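Local coordinates for CDC48 domain-containing protein (Pyrococcus horikoshii, PDB 4UZR) that is of unknown function but forms hexamers and dodecamers with a 12-bladed beta-propeller, and may bind ATP, at the interface of chains A and B. Residues are numbered along the deposited sequence; one frame, centred on the assembly and turned at random. Chains: chain A/B, Putative uncharacterized protein PH1500.

The interface of chains A and B. Residues chain A 8, 11-14, 16, 18, 68, 70; chain B 8, 14, 68, 70.
An intermolecular antiparallel beta bridge joins the loop after strand 3-8 of chain A to the end of strand 65-68 of chain B. A:Leu14 and B:Leu68 pair through both backbone groups: A:Leu14 N donates to B:Leu68 O at 2.9 Å, and B:Leu68 N returns a nearly straight bond (170° at H) to A:Leu14 O at 2.8 Å. Two residues on, B:Thr70 turns its hydroxyl into the crowded position between its own backbone N and carbonyl carbon (chi1 59°), and B:Thr70 OG1 donates to A:Val12 O at 2.7 Å from above the carbonyl plane. This rotation lays the methyl B:Thr70 CG2 against A:Leu14 CD1 (3.7 Å), the two side chains crossing at about a right angle, while A:Pro8 CG meets B:Thr70 CB tip to tip. A:Leu14 CD1 also lies over the centre of the A:Phe18 ring, 3.7 Å above its plane. A:Phe18 CE1 touches B:Leu14 CD1 at 3.7 Å, the two side chains crossing at about a right angle. The leucines at position 68 slide past each other in opposite directions, A:Leu68 with CG anti to the backbone N (chi1 172°); A:Leu68 CD2 reaches B:Leu68 CD1 at 3.9 Å. The whole interface is not an exact two-fold. The bridge and the apolar contacts around it probably help hold neighbouring N-terminal domains together in the hexamer or dodecamer, with A:Phe18 at the start of helix 18-26.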
loop_
_atom_site.group_PDB
_atom_site.type_symbol
_atom_site.label_atom_id
_atom_site.label_comp_id
_atom_site.label_asym_id
_atom_site.label_seq_id
_atom_site.Cartn_x
_atom_site.Cartn_y
_atom_site.Cartn_z
ATOM N N PRO A 8 -4.287 33.260 -16.050
ATOM C CA PRO A 8 -5.236 33.947 -15.166
ATOM C C PRO A 8 -5.497 33.125 -13.906
ATOM O O PRO A 8 -5.460 31.897 -13.969
ATOM C CB PRO A 8 -6.501 34.036 -16.020
ATOM C CG PRO A 8 -6.403 32.881 -16.955
ATOM C CD PRO A 8 -4.941 32.726 -17.258
ATOM N N LYS A 11 -10.079 30.736 -13.708
ATOM C CA LYS A 11 -10.061 30.154 -15.044
ATOM C C LYS A 11 -11.291 30.593 -15.832
ATOM O O LYS A 11 -12.195 29.804 -16.106
ATOM C CB LYS A 11 -9.960 28.631 -14.969
ATOM C CG LYS A 11 -8.647 28.135 -14.373
ATOM C CD LYS A 11 -7.462 28.887 -14.961
ATOM C CE LYS A 11 -6.158 28.513 -14.272
ATOM N NZ LYS A 11 -6.108 28.989 -12.860
ATOM N N VAL A 12 -11.299 31.874 -16.187
ATOM C CA VAL A 12 -12.406 32.500 -16.893
ATOM C C VAL A 12 -12.082 32.588 -18.388
ATOM O O VAL A 12 -10.926 32.450 -18.786
ATOM C CB VAL A 12 -12.683 33.907 -16.303
ATOM C CG1 VAL A 12 -11.533 34.857 -16.621
ATOM C CG2 VAL A 12 -14.022 34.465 -16.783
ATOM N N GLU A 13 -13.105 32.800 -19.213
ATOM C CA GLU A 13 -12.920 32.931 -20.654
ATOM C C GLU A 13 -12.376 34.304 -21.033
ATOM O O GLU A 13 -12.840 35.327 -20.532
ATOM C CB GLU A 13 -14.238 32.673 -21.383
ATOM C CG GLU A 13 -14.772 31.263 -21.205
ATOM C CD GLU A 13 -16.078 31.044 -21.934
ATOM O OE1 GLU A 13 -16.461 31.920 -22.738
ATOM O OE2 GLU A 13 -16.720 29.995 -21.706
ATOM N N LEU A 14 -11.388 34.316 -21.922
ATOM C CA LEU A 14 -10.726 35.554 -22.319
ATOM C C LEU A 14 -10.977 35.902 -23.783
ATOM O O LEU A 14 -11.089 35.018 -24.629
ATOM C CB LEU A 14 -9.217 35.440 -22.090
ATOM C CG LEU A 14 -8.738 35.147 -20.669
ATOM C CD1 LEU A 14 -7.234 34.934 -20.661
ATOM C CD2 LEU A 14 -9.127 36.276 -19.731
ATOM N N PRO A 16 -9.551 37.012 -27.330
ATOM C CA PRO A 16 -8.274 36.576 -27.909
ATOM C C PRO A 16 -7.215 37.682 -27.984
ATOM O O PRO A 16 -6.031 37.376 -28.121
ATOM C CB PRO A 16 -8.654 36.087 -29.315
ATOM C CG PRO A 16 -10.130 36.326 -29.468
ATOM C CD PRO A 16 -10.598 37.188 -28.347
ATOM N N PHE A 18 -6.619 40.014 -25.559
ATOM C CA PHE A 18 -6.340 40.530 -24.213
ATOM C C PHE A 18 -4.856 40.843 -23.993
ATOM O O PHE A 18 -4.493 41.730 -23.205
ATOM C CB PHE A 18 -6.830 39.544 -23.145
ATOM C CG PHE A 18 -5.942 38.337 -22.972
ATOM C CD1 PHE A 18 -5.999 37.281 -23.865
ATOM C CD2 PHE A 18 -5.053 38.262 -21.911
ATOM C CE1 PHE A 18 -5.186 36.173 -23.704
ATOM C CE2 PHE A 18 -4.236 37.159 -21.745
ATOM C CZ PHE A 18 -4.303 36.113 -22.643
ATOM N N LEU A 68 0.246 32.309 -23.469
ATOM C CA LEU A 68 -0.812 31.904 -22.552
ATOM C C LEU A 68 -0.628 30.447 -22.135
ATOM O O LEU A 68 -0.516 29.554 -22.974
ATOM C CB LEU A 68 -2.191 32.106 -23.185
ATOM C CG LEU A 68 -3.400 31.551 -22.421
ATOM C CD1 LEU A 68 -3.527 32.172 -21.038
ATOM C CD2 LEU A 68 -4.675 31.765 -23.220
ATOM N N THR A 70 -2.017 27.177 -19.671
ATOM C CA THR A 70 -3.221 26.654 -19.033
ATOM C C THR A 70 -2.887 25.828 -17.792
ATOM O O THR A 70 -3.432 26.075 -16.716
ATOM C CB THR A 70 -4.073 25.798 -20.007
ATOM O OG1 THR A 70 -3.243 24.817 -20.640
ATOM C CG2 THR A 70 -4.711 26.663 -21.080
ATOM N N PRO B 8 -6.238 26.301 -25.962
ATOM C CA PRO B 8 -4.889 25.957 -26.406
ATOM C C PRO B 8 -4.350 24.710 -25.709
ATOM O O PRO B 8 -4.587 24.509 -24.513
ATOM C CB PRO B 8 -4.067 27.185 -26.012
ATOM C CG PRO B 8 -4.844 27.833 -24.920
ATOM C CD PRO B 8 -6.287 27.568 -25.218
ATOM N N LEU B 14 1.224 34.476 -28.273
ATOM C CA LEU B 14 0.196 35.342 -28.837
ATOM C C LEU B 14 0.741 36.550 -29.600
ATOM O O LEU B 14 1.473 37.372 -29.047
ATOM C CB LEU B 14 -0.764 35.799 -27.736
ATOM C CG LEU B 14 -1.652 34.692 -27.165
ATOM C CD1 LEU B 14 -2.404 35.175 -25.935
ATOM C CD2 LEU B 14 -2.620 34.196 -28.224
ATOM N N LEU B 68 -11.235 32.544 -25.890
ATOM C CA LEU B 68 -10.302 31.532 -25.398
ATOM C C LEU B 68 -10.731 30.932 -24.061
ATOM O O LEU B 68 -11.110 31.655 -23.139
ATOM C CB LEU B 68 -8.895 32.118 -25.267
ATOM C CG LEU B 68 -8.178 32.452 -26.575
ATOM C CD1 LEU B 68 -6.772 32.968 -26.303
ATOM C CD2 LEU B 68 -8.141 31.228 -27.476
ATOM N N THR B 70 -9.545 28.875 -20.716
ATOM C CA THR B 70 -8.264 28.855 -20.008
ATOM C C THR B 70 -8.103 27.775 -18.930
ATOM O O THR B 70 -7.042 27.675 -18.316
ATOM C CB THR B 70 -7.957 30.231 -19.373
ATOM O OG1 THR B 70 -9.002 30.588 -18.463
ATOM C CG2 THR B 70 -7.849 31.299 -20.445
#